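Local coordinates for protein probable thiosulfate sulfurtransferase (Thermus thermophilus, PDB 2EG4) that probably transfers sulfur from thiosulfate to an acceptor such as cyanide, as rhodaneses do, and binds a zinc ion, at residues Gln185-Tyr190 and Leu207-Arg212; Arg119-Thr124 and Ala200-Arg205; Gly21-Ala26 and Glu94-Tyr99; Val10-Arg15 and Val64-Glu69. All coordinates share one frame; numbering follows the deposited sequence.

Interaction 1 of 4, residues Gln185-Tyr190 and Leu207-Arg212; sequences QEVGVY and LGVRAR
E186 and R210 are paired neighbours on two parallel strands whose backbones are joined by four hydrogen bonds. R210 N gives to Q185 O (2.9 Å), V187 N to R210 O, R212 N to V187 O, and V189 N to R212 O (3.0 Å). A211 CA also leans on V187 O at 3.1 Å in a CA-H...O contact. On the face of V187 and A211 the contact is apolar: V187 CG2 meets V209 CG1 at 3.3 Å, tighter than usual for two methyls. On the opposite face a bend at chi2 of E186 (-72°) turns CD back, and E186 OE2 comes 3.3 Å from R210 CD. The extended R210 chain carries its guanidinium onward, leaving E186 OE2 4.4 Å from R210 NH1, too far for a salt bridge. One water gives to E186 OE2 and weakly accepts from R210 NH1; a second gives to E186 OE1 and accepts from R212 NH1 at 2.6 Å. R212 NH2 turns to L122 O and E127. Behind the apolar face, L204 of helix 195-206 touches V189, V209 and A211, completing a beta-alpha-beta crossover, and G208 ends that helix in a Schellman motif. Opposite charges on the wet face thus meet mainly through water, so their attraction is likely to be screened, while the buried face relies on close apolar contact.

Interaction 2 of 4, residues Arg119-Thr124 and Ala200-Arg205; sequences RDWLLT and AFFVLR
W121 and F201 are brought together by their first torsions: CG of W121 sits anti to its carbonyl carbon (chi1 -85°), whereas CG of F201 sits anti to its backbone N (chi1 169°). F201 CZ then comes over one face of the indole, offset toward the rim, at 3.4 Å from W121 CD2. The two rings meet obliquely, with planes at 57°. F202 joins from further along the indole, its CE1 4.1 Å from W121 CH2, and F201 CD2 lies over the centre of the F202 ring, so the three side chains form an aromatic cluster. F201, F202 and R205 belong to helix 195-206, the crossover helix of a rhodanese-like domain, while W121 belongs to the short 3-10 segment 119-121. Helix 73-84 adds F80, edge-to-face with F201, and C76 and A79 against F202. On the polar side R205 CG lies over the centre of the F201 ring, and the chain, bent at chi2, leads on to NH1, 3.7 Å from W121 NE1. An alanine in place of W121 would probably open a gap beside F201 CZ and F202 CE1 and leave the R205 guanidinium without its indole neighbour. R205 NE is held by A211 O. Two waters span the remaining distance to D120: one gives to D120 OD2 (2.7 Å) and accepts from R205 NH1 (3.1 Å), the other gives to D120 O (2.6 Å) and accepts weakly from R205 NH2.

Interaction 3 of 4, residues Gly21-Ala26 and Glu94-Tyr99; sequences GHLPGA and EGWEPY
L23 and Y99, with CA atoms 5.5 Å apart, meet where a type II beta turn from L23 to A26 comes against the 3-10 segment 97-99, and no hydrogen bond crosses between them. The backbone touch is instead a CA-H...O contact, L23 CA to Y99 O at 3.5 Å and nearly straight at the hydrogen (168°), with P24 CD approaching the same oxygen at 3.4 Å. The L23 side chain does most of the rest. Its CG lies 3.8 Å from Y99 CB, and its CD1 reaches W96 O at 3.4 Å. The same methyl comes obliquely to the indole, 3.9 Å from W96 CE3, while L23 CD2 lies near W96 CB. E97 CG covers part of one face of the W96 ring. An alanine at L23 would probably open a gap between the turn and W96 CE3 and leave Y99 CB without its apolar partner. The turn is braced from within, since L23 O takes A26 N and H22 ND1 (3.2 Å) from opposite faces of its carbonyl plane. On the other side Y99 N gives to W96 O, and E97 OE1 accepts G95 N. Helix 15-20 leads into the turn, which rests on strand 8-11 through L23 and A26 against L9, and on strand 64-67 through the bond from L23 N to Y67 OH; W96 lies against Y67 and W92 and gives its NE1 hydrogen to D68 O.

Interaction 4 of 4, residues Val10-Arg15 and Val64-Glu69; sequences VDTRPR and VVLYDE. With SO4 (sulfate ion), chain F.
The ring of Y67 carries D11 CA over one face, offset toward the rim at 4.0 Å from the centroid, a CH-pi contact, while R13 NE comes to it obliquely. The D11 carboxylate is turned 49° from that ring, and Y67 OH gives a short but weak hydrogen bond to D11 OD2 (2.6 Å). R13 holds the carboxylate in a side-on salt bridge in the guanidinium plane: NE gives to D11 OD1 and NH2 to D11 OD2 (2.8 Å), each on a syn lone pair. D11 OD1 also takes R13 N in an Asx turn. The guanidinium of R15 presents its edge to a sulfate, probably from the crystallisation liquor, with R15 NE giving to SO4 O1 (2.7 Å); H28 also holds this ion. T12 OG1 gives to D68 OD2 (2.8 Å) from above the carboxylate plane, and T72 and R74 share that oxygen. R13 CG lies 3.2 Å from D68 OD1. The backbones of strands 8-11 and 64-67, the two inner strands of a four-stranded parallel sheet in a rhodanese-like domain, are joined by V10 N to V65 O, Y67 N to V10 O and T12 N to Y67 O. On the face away from D11 and Y67, V10 CG2 meets V64 CG1 at 3.6 Å, and V10 CB lies beside L66 CG. A further bond from R13 NH2 to G21 O helps position the guanidinium. Its pairing with D11 probably balances much of the charge on this buried carboxylate, and the grip on both oxygens probably limits its rotation.

How the interactions relate
Interactions 1 and 4 each join neighbouring parallel strands of a rhodanese-like unit, but interaction 4 pairs the two inner strands of its sheet, whereas interaction 1 pairs an inner strand with the outermost one. Accordingly interaction 4 is buried and adds hydroxyl-to-carboxylate bonds across the strands, while interaction 1 is partly buried and its charged side chains meet mainly through water. Interaction 2 touches interaction 1: it packs on helix 195-206, which links the two strands joined there, lies at the surface and rests on aromatic groups. Interaction 3 touches interaction 4 and is likewise buried, yet joins loops by mainly apolar contacts without a crossing hydrogen bond. The centres of interactions 1 and 3 are about 31 Å apart.

Interaction 1 of 4, residues Gln185-Tyr190 and Leu207-Arg212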
# COMPACT_ATOMS: atom_id res chain seq x y z
N GLN A 185 15.73 -8.79 -7.73
CA GLN A 185 16.35 -8.38 -6.47
C GLN A 185 15.35 -8.14 -5.35
O GLN A 185 14.31 -7.51 -5.56
CB GLN A 185 17.16 -7.10 -6.68
CG GLN A 185 17.92 -6.65 -5.45
CD GLN A 185 19.03 -5.66 -5.77
OE1 GLN A 185 19.24 -5.31 -6.93
NE2 GLN A 185 19.74 -5.21 -4.74
N GLU A 186 15.69 -8.63 -4.16
CA GLU A 186 14.85 -8.46 -2.97
C GLU A 186 15.07 -7.07 -2.41
O GLU A 186 16.18 -6.70 -2.04
CB GLU A 186 15.23 -9.48 -1.89
CG GLU A 186 14.87 -10.91 -2.22
CD GLU A 186 13.37 -11.16 -2.15
OE1 GLU A 186 12.69 -10.53 -1.30
OE2 GLU A 186 12.88 -11.99 -2.93
N VAL A 187 14.00 -6.30 -2.32
CA VAL A 187 14.10 -4.94 -1.80
C VAL A 187 12.94 -4.72 -0.84
O VAL A 187 11.82 -5.10 -1.15
CB VAL A 187 13.98 -3.91 -2.93
CG1 VAL A 187 14.22 -2.50 -2.39
CG2 VAL A 187 14.97 -4.25 -4.04
N GLY A 188 13.24 -4.14 0.31
CA GLY A 188 12.19 -3.85 1.27
C GLY A 188 11.98 -2.35 1.19
O GLY A 188 12.90 -1.59 0.87
N VAL A 189 10.74 -1.91 1.43
CA VAL A 189 10.46 -0.49 1.40
C VAL A 189 9.62 -0.13 2.61
O VAL A 189 8.80 -0.92 3.06
CB VAL A 189 9.68 -0.07 0.13
CG1 VAL A 189 10.61 -0.10 -1.09
CG2 VAL A 189 8.51 -1.00 -0.11
N TYR A 190 9.85 1.06 3.16
CA TYR A 190 9.06 1.49 4.31
C TYR A 190 8.97 3.01 4.39
O TYR A 190 9.66 3.73 3.66
CB TYR A 190 9.69 0.95 5.61
CG TYR A 190 10.88 1.74 6.11
CD1 TYR A 190 10.72 2.82 6.96
CD2 TYR A 190 12.18 1.38 5.74
CE1 TYR A 190 11.80 3.54 7.45
CE2 TYR A 190 13.29 2.09 6.23
CZ TYR A 190 13.09 3.17 7.09
OH TYR A 190 14.14 3.88 7.61
N LEU A 207 8.54 -3.28 -12.34
CA LEU A 207 9.83 -3.27 -13.01
C LEU A 207 10.56 -4.59 -12.79
O LEU A 207 11.72 -4.74 -13.18
CB LEU A 207 10.69 -2.10 -12.53
CG LEU A 207 10.14 -0.72 -12.91
CD1 LEU A 207 10.90 0.37 -12.17
CD2 LEU A 207 10.23 -0.52 -14.43
N GLY A 208 9.88 -5.54 -12.14
CA GLY A 208 10.47 -6.85 -11.92
C GLY A 208 11.23 -7.07 -10.63
O GLY A 208 11.77 -8.15 -10.41
N VAL A 209 11.28 -6.04 -9.78
CA VAL A 209 11.98 -6.14 -8.50
C VAL A 209 11.08 -6.79 -7.45
O VAL A 209 9.89 -6.49 -7.37
CB VAL A 209 12.40 -4.74 -8.01
CG1 VAL A 209 12.86 -4.80 -6.57
CG2 VAL A 209 13.51 -4.20 -8.92
N ARG A 210 11.65 -7.68 -6.64
CA ARG A 210 10.87 -8.35 -5.61
C ARG A 210 10.76 -7.46 -4.37
O ARG A 210 11.40 -7.70 -3.33
CB ARG A 210 11.50 -9.70 -5.27
CG ARG A 210 11.38 -10.70 -6.44
CD ARG A 210 12.16 -11.99 -6.18
NE ARG A 210 12.18 -12.85 -7.36
CZ ARG A 210 13.10 -13.78 -7.58
NH1 ARG A 210 14.09 -13.98 -6.71
NH2 ARG A 210 13.06 -14.51 -8.69
N ALA A 211 9.95 -6.42 -4.49
CA ALA A 211 9.75 -5.50 -3.38
C ALA A 211 8.73 -6.03 -2.36
O ALA A 211 7.75 -6.66 -2.73
CB ALA A 211 9.30 -4.15 -3.92
N ARG A 212 9.00 -5.79 -1.08
CA ARG A 212 8.12 -6.23 0.01
C ARG A 212 7.92 -4.99 0.86
O ARG A 212 8.88 -4.26 1.12
CB ARG A 212 8.79 -7.31 0.86
CG ARG A 212 9.06 -8.61 0.14
CD ARG A 212 9.89 -9.50 1.05
NE ARG A 212 9.17 -9.83 2.27
CZ ARG A 212 9.69 -10.49 3.29
NH1 ARG A 212 10.96 -10.90 3.25
NH2 ARG A 212 8.95 -10.77 4.36
O HOH W 1 12.17 -8.01 -0.35
O HOH W 2 14.25 -14.04 -3.83
O HOH W 3 12.54 -11.60 1.31

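Interaction 2 of 4, residues Arg119-Thr124 and Ala200-Arg205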
# COMPACT_ATOMS: atom_id res chain seq x y z
N ARG A 119 1.76 -13.33 2.67
CA ARG A 119 2.90 -12.94 3.48
C ARG A 119 4.08 -12.49 2.64
O ARG A 119 4.89 -11.69 3.09
CB ARG A 119 3.35 -14.08 4.41
CG ARG A 119 2.54 -14.21 5.70
CD ARG A 119 2.68 -12.99 6.60
NE ARG A 119 4.04 -12.81 7.13
CZ ARG A 119 4.60 -13.58 8.05
NH1 ARG A 119 3.93 -14.60 8.58
NH2 ARG A 119 5.84 -13.34 8.45
N ASP A 120 4.18 -13.02 1.43
CA ASP A 120 5.28 -12.66 0.54
C ASP A 120 5.31 -11.18 0.16
O ASP A 120 6.36 -10.63 -0.20
CB ASP A 120 5.28 -13.54 -0.73
CG ASP A 120 3.92 -13.60 -1.41
OD1 ASP A 120 2.96 -14.13 -0.80
OD2 ASP A 120 3.81 -13.15 -2.58
N TRP A 121 4.17 -10.52 0.25
CA TRP A 121 4.08 -9.10 -0.08
C TRP A 121 4.53 -8.20 1.08
O TRP A 121 4.84 -7.03 0.91
CB TRP A 121 2.63 -8.73 -0.38
CG TRP A 121 2.19 -8.97 -1.78
CD1 TRP A 121 2.66 -9.92 -2.64
CD2 TRP A 121 1.20 -8.23 -2.50
NE1 TRP A 121 2.02 -9.81 -3.86
CE2 TRP A 121 1.12 -8.78 -3.80
CE3 TRP A 121 0.36 -7.15 -2.16
CZ2 TRP A 121 0.24 -8.29 -4.77
CZ3 TRP A 121 -0.51 -6.65 -3.12
CH2 TRP A 121 -0.57 -7.23 -4.42
N LEU A 122 4.55 -8.79 2.26
CA LEU A 122 4.81 -8.04 3.47
C LEU A 122 6.13 -8.24 4.19
O LEU A 122 6.76 -9.28 4.07
CB LEU A 122 3.68 -8.40 4.44
CG LEU A 122 3.65 -7.92 5.89
CD1 LEU A 122 3.27 -6.45 5.91
CD2 LEU A 122 2.64 -8.76 6.68
N LEU A 123 6.51 -7.22 4.95
CA LEU A 123 7.64 -7.29 5.87
C LEU A 123 7.09 -6.94 7.27
O LEU A 123 6.46 -5.90 7.46
CB LEU A 123 8.71 -6.25 5.56
CG LEU A 123 9.62 -6.50 4.37
CD1 LEU A 123 10.57 -5.32 4.25
CD2 LEU A 123 10.39 -7.81 4.57
N THR A 124 7.34 -7.80 8.24
CA THR A 124 6.96 -7.50 9.61
C THR A 124 8.20 -6.76 10.12
O THR A 124 9.22 -6.73 9.41
CB THR A 124 6.81 -8.77 10.46
OG1 THR A 124 8.03 -9.52 10.37
CG2 THR A 124 5.65 -9.64 9.96
N ALA A 200 5.88 2.67 -3.87
CA ALA A 200 7.18 2.16 -4.34
C ALA A 200 7.10 0.66 -4.57
O ALA A 200 7.73 0.12 -5.50
CB ALA A 200 8.25 2.49 -3.34
N PHE A 201 6.30 -0.01 -3.74
CA PHE A 201 6.10 -1.45 -3.83
C PHE A 201 5.55 -1.79 -5.21
O PHE A 201 6.13 -2.59 -5.93
CB PHE A 201 5.12 -1.91 -2.73
CG PHE A 201 4.61 -3.33 -2.88
CD1 PHE A 201 5.32 -4.40 -2.34
CD2 PHE A 201 3.41 -3.58 -3.52
CE1 PHE A 201 4.83 -5.70 -2.43
CE2 PHE A 201 2.91 -4.89 -3.63
CZ PHE A 201 3.63 -5.95 -3.07
N PHE A 202 4.44 -1.16 -5.60
CA PHE A 202 3.86 -1.43 -6.91
C PHE A 202 4.72 -1.02 -8.10
O PHE A 202 4.75 -1.73 -9.12
CB PHE A 202 2.47 -0.78 -7.02
CG PHE A 202 1.43 -1.50 -6.24
CD1 PHE A 202 1.06 -2.79 -6.61
CD2 PHE A 202 0.87 -0.93 -5.11
CE1 PHE A 202 0.13 -3.51 -5.87
CE2 PHE A 202 -0.06 -1.63 -4.35
CZ PHE A 202 -0.43 -2.92 -4.73
N VAL A 203 5.43 0.10 -7.98
CA VAL A 203 6.29 0.55 -9.06
C VAL A 203 7.42 -0.45 -9.25
O VAL A 203 7.68 -0.92 -10.37
CB VAL A 203 6.92 1.93 -8.76
CG1 VAL A 203 8.00 2.27 -9.82
CG2 VAL A 203 5.84 3.00 -8.74
N LEU A 204 8.10 -0.79 -8.15
CA LEU A 204 9.21 -1.72 -8.23
C LEU A 204 8.77 -3.07 -8.77
O LEU A 204 9.46 -3.67 -9.60
CB LEU A 204 9.86 -1.89 -6.85
CG LEU A 204 10.69 -0.71 -6.35
CD1 LEU A 204 11.20 -0.96 -4.94
CD2 LEU A 204 11.88 -0.49 -7.29
N ARG A 205 7.63 -3.57 -8.31
CA ARG A 205 7.13 -4.86 -8.77
C ARG A 205 6.88 -4.83 -10.27
O ARG A 205 7.15 -5.82 -10.97
CB ARG A 205 5.84 -5.24 -8.01
CG ARG A 205 6.12 -5.70 -6.58
CD ARG A 205 5.70 -7.13 -6.34
NE ARG A 205 6.34 -7.70 -5.16
CZ ARG A 205 6.17 -8.95 -4.74
NH1 ARG A 205 5.38 -9.78 -5.42
NH2 ARG A 205 6.80 -9.37 -3.65
O HOH W 4 6.07 -12.45 -3.91
O HOH W 5 7.88 -11.65 -2.00

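Interaction 3 of 4, residues Gly21-Ala26 and Glu94-Tyr99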
# COMPACT_ATOMS: atom_id res chain seq x y z
N GLY A 21 -19.73 11.54 -8.34
CA GLY A 21 -19.79 10.68 -9.50
C GLY A 21 -18.67 9.64 -9.49
O GLY A 21 -17.49 9.98 -9.41
N HIS A 22 -19.06 8.37 -9.57
CA HIS A 22 -18.11 7.26 -9.58
C HIS A 22 -18.47 6.28 -10.70
O HIS A 22 -19.54 6.38 -11.33
CB HIS A 22 -18.11 6.54 -8.23
CG HIS A 22 -19.48 6.23 -7.69
ND1 HIS A 22 -20.18 5.10 -8.04
CD2 HIS A 22 -20.25 6.89 -6.80
CE1 HIS A 22 -21.33 5.08 -7.38
NE2 HIS A 22 -21.40 6.16 -6.63
N LEU A 23 -17.58 5.33 -10.98
CA LEU A 23 -17.92 4.39 -12.04
C LEU A 23 -19.10 3.52 -11.59
O LEU A 23 -19.26 3.20 -10.42
CB LEU A 23 -16.71 3.52 -12.41
CG LEU A 23 -15.78 4.14 -13.47
CD1 LEU A 23 -15.19 5.47 -12.98
CD2 LEU A 23 -14.66 3.16 -13.78
N PRO A 24 -19.98 3.16 -12.54
CA PRO A 24 -21.13 2.34 -12.15
C PRO A 24 -20.71 1.09 -11.38
O PRO A 24 -19.85 0.33 -11.82
CB PRO A 24 -21.78 1.99 -13.49
CG PRO A 24 -21.50 3.23 -14.31
CD PRO A 24 -20.04 3.56 -13.96
N GLY A 25 -21.33 0.88 -10.22
CA GLY A 25 -21.03 -0.30 -9.44
C GLY A 25 -19.78 -0.22 -8.57
O GLY A 25 -19.49 -1.14 -7.82
N ALA A 26 -19.04 0.89 -8.67
CA ALA A 26 -17.82 1.00 -7.87
C ALA A 26 -18.08 1.21 -6.39
O ALA A 26 -18.97 1.96 -6.00
CB ALA A 26 -16.95 2.14 -8.41
N GLU A 94 -5.60 6.80 -14.57
CA GLU A 94 -6.03 7.79 -15.54
C GLU A 94 -6.83 7.09 -16.62
O GLU A 94 -6.50 5.97 -17.00
CB GLU A 94 -4.79 8.47 -16.15
CG GLU A 94 -4.48 8.14 -17.60
CD GLU A 94 -5.42 8.82 -18.58
OE1 GLU A 94 -5.75 10.01 -18.36
OE2 GLU A 94 -5.83 8.17 -19.56
N GLY A 95 -7.89 7.74 -17.10
CA GLY A 95 -8.70 7.14 -18.15
C GLY A 95 -10.08 6.70 -17.74
O GLY A 95 -10.94 6.41 -18.58
N TRP A 96 -10.32 6.66 -16.43
CA TRP A 96 -11.61 6.25 -15.88
C TRP A 96 -12.59 7.43 -15.71
O TRP A 96 -13.79 7.22 -15.57
CB TRP A 96 -11.40 5.61 -14.48
CG TRP A 96 -10.60 6.48 -13.52
CD1 TRP A 96 -9.26 6.42 -13.30
CD2 TRP A 96 -11.10 7.55 -12.71
NE1 TRP A 96 -8.88 7.40 -12.40
CE2 TRP A 96 -10.00 8.10 -12.03
CE3 TRP A 96 -12.38 8.09 -12.50
CZ2 TRP A 96 -10.13 9.17 -11.15
CZ3 TRP A 96 -12.51 9.16 -11.62
CH2 TRP A 96 -11.39 9.69 -10.96
N GLU A 97 -12.06 8.65 -15.72
CA GLU A 97 -12.83 9.86 -15.46
C GLU A 97 -14.07 10.07 -16.30
O GLU A 97 -15.09 10.55 -15.79
CB GLU A 97 -11.91 11.09 -15.51
CG GLU A 97 -10.77 11.05 -14.46
CD GLU A 97 -9.45 10.43 -14.96
OE1 GLU A 97 -9.45 9.70 -15.97
OE2 GLU A 97 -8.41 10.68 -14.32
N PRO A 98 -14.03 9.70 -17.59
CA PRO A 98 -15.23 9.89 -18.43
C PRO A 98 -16.40 9.02 -17.97
O PRO A 98 -17.57 9.30 -18.30
CB PRO A 98 -14.76 9.45 -19.82
CG PRO A 98 -13.30 9.82 -19.81
CD PRO A 98 -12.86 9.35 -18.42
N TYR A 99 -16.08 7.96 -17.22
CA TYR A 99 -17.08 6.99 -16.76
C TYR A 99 -17.56 7.17 -15.33
O TYR A 99 -18.35 6.36 -14.84
CB TYR A 99 -16.51 5.58 -16.93
CG TYR A 99 -15.99 5.33 -18.33
CD1 TYR A 99 -16.87 5.09 -19.39
CD2 TYR A 99 -14.63 5.46 -18.62
CE1 TYR A 99 -16.40 4.99 -20.69
CE2 TYR A 99 -14.16 5.36 -19.92
CZ TYR A 99 -15.06 5.13 -20.95
OH TYR A 99 -14.60 5.09 -22.25

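Interaction 4 of 4, residues Val10-Arg15 and Val64-Glu69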
# COMPACT_ATOMS: atom_id res chain seq x y z
N VAL A 10 -13.14 -0.45 -7.27
CA VAL A 10 -12.98 0.21 -5.96
C VAL A 10 -12.38 1.59 -6.21
O VAL A 10 -11.32 1.72 -6.80
CB VAL A 10 -12.06 -0.62 -5.04
CG1 VAL A 10 -11.77 0.16 -3.73
CG2 VAL A 10 -12.75 -1.96 -4.74
N ASP A 11 -13.10 2.61 -5.75
CA ASP A 11 -12.77 4.03 -5.91
C ASP A 11 -12.10 4.48 -4.60
O ASP A 11 -12.76 4.49 -3.56
CB ASP A 11 -14.10 4.76 -6.10
CG ASP A 11 -13.95 6.22 -6.49
OD1 ASP A 11 -12.97 6.88 -6.07
OD2 ASP A 11 -14.85 6.70 -7.23
N THR A 12 -10.82 4.86 -4.64
CA THR A 12 -10.13 5.26 -3.41
C THR A 12 -10.09 6.76 -3.14
O THR A 12 -9.38 7.23 -2.26
CB THR A 12 -8.69 4.68 -3.39
OG1 THR A 12 -7.87 5.34 -4.36
CG2 THR A 12 -8.73 3.21 -3.79
N ARG A 13 -10.86 7.53 -3.91
CA ARG A 13 -10.90 8.97 -3.73
C ARG A 13 -11.69 9.33 -2.47
O ARG A 13 -12.40 8.50 -1.91
CB ARG A 13 -11.58 9.63 -4.94
CG ARG A 13 -10.84 9.38 -6.25
CD ARG A 13 -11.62 10.01 -7.42
NE ARG A 13 -12.93 9.36 -7.57
CZ ARG A 13 -13.97 9.90 -8.19
NH1 ARG A 13 -13.88 11.11 -8.74
NH2 ARG A 13 -15.12 9.24 -8.27
N PRO A 14 -11.55 10.59 -2.01
CA PRO A 14 -12.30 11.01 -0.83
C PRO A 14 -13.80 10.87 -1.13
O PRO A 14 -14.25 10.98 -2.29
CB PRO A 14 -11.87 12.47 -0.66
CG PRO A 14 -10.46 12.46 -1.17
CD PRO A 14 -10.57 11.60 -2.42
N ARG A 15 -14.60 10.64 -0.09
CA ARG A 15 -16.03 10.44 -0.29
C ARG A 15 -16.74 11.53 -1.09
O ARG A 15 -17.60 11.22 -1.91
CB ARG A 15 -16.73 10.23 1.07
CG ARG A 15 -18.24 10.01 0.97
CD ARG A 15 -18.78 9.24 2.18
NE ARG A 15 -18.72 7.79 1.98
CZ ARG A 15 -19.53 7.10 1.18
NH1 ARG A 15 -20.48 7.73 0.49
NH2 ARG A 15 -19.39 5.78 1.05
N VAL A 64 -10.00 -7.21 -8.86
CA VAL A 64 -10.45 -5.91 -8.37
C VAL A 64 -9.62 -4.84 -9.05
O VAL A 64 -8.39 -4.94 -9.15
CB VAL A 64 -10.28 -5.77 -6.82
CG1 VAL A 64 -10.62 -4.32 -6.37
CG2 VAL A 64 -11.20 -6.76 -6.12
N VAL A 65 -10.30 -3.81 -9.55
CA VAL A 65 -9.60 -2.71 -10.19
C VAL A 65 -9.80 -1.49 -9.30
O VAL A 65 -10.92 -1.06 -9.09
CB VAL A 65 -10.16 -2.38 -11.60
CG1 VAL A 65 -9.50 -1.11 -12.13
CG2 VAL A 65 -9.84 -3.53 -12.57
N LEU A 66 -8.70 -0.96 -8.76
CA LEU A 66 -8.82 0.22 -7.90
C LEU A 66 -8.43 1.47 -8.70
O LEU A 66 -7.45 1.46 -9.44
CB LEU A 66 -7.90 0.11 -6.68
CG LEU A 66 -8.17 -1.07 -5.73
CD1 LEU A 66 -7.27 -2.26 -6.11
CD2 LEU A 66 -7.89 -0.64 -4.28
N TYR A 67 -9.19 2.55 -8.54
CA TYR A 67 -8.85 3.75 -9.28
C TYR A 67 -8.86 5.01 -8.42
O TYR A 67 -9.55 5.08 -7.40
CB TYR A 67 -9.80 3.92 -10.50
CG TYR A 67 -11.24 4.25 -10.15
CD1 TYR A 67 -11.67 5.57 -9.96
CD2 TYR A 67 -12.19 3.23 -10.01
CE1 TYR A 67 -13.00 5.87 -9.65
CE2 TYR A 67 -13.54 3.51 -9.71
CZ TYR A 67 -13.93 4.84 -9.53
OH TYR A 67 -15.25 5.12 -9.23
N ASP A 68 -8.07 6.00 -8.83
CA ASP A 68 -7.96 7.27 -8.13
C ASP A 68 -7.39 8.23 -9.18
O ASP A 68 -7.05 7.83 -10.30
CB ASP A 68 -7.01 7.13 -6.92
CG ASP A 68 -7.21 8.21 -5.87
OD1 ASP A 68 -7.66 9.33 -6.20
OD2 ASP A 68 -6.88 7.93 -4.69
N GLU A 69 -7.33 9.50 -8.84
CA GLU A 69 -6.82 10.51 -9.76
C GLU A 69 -5.30 10.55 -9.58
O GLU A 69 -4.77 11.26 -8.72
CB GLU A 69 -7.47 11.85 -9.44
CG GLU A 69 -7.11 12.96 -10.44
CD GLU A 69 -7.30 12.50 -11.87
OE1 GLU A 69 -8.39 11.98 -12.18
OE2 GLU A 69 -6.36 12.64 -12.68
S SO4 F . -16.87 5.25 3.67
O1 SO4 F . -16.76 6.74 3.55
O2 SO4 F . -15.61 4.70 4.26
O3 SO4 F . -18.03 4.90 4.55
O4 SO4 F . -17.08 4.65 2.31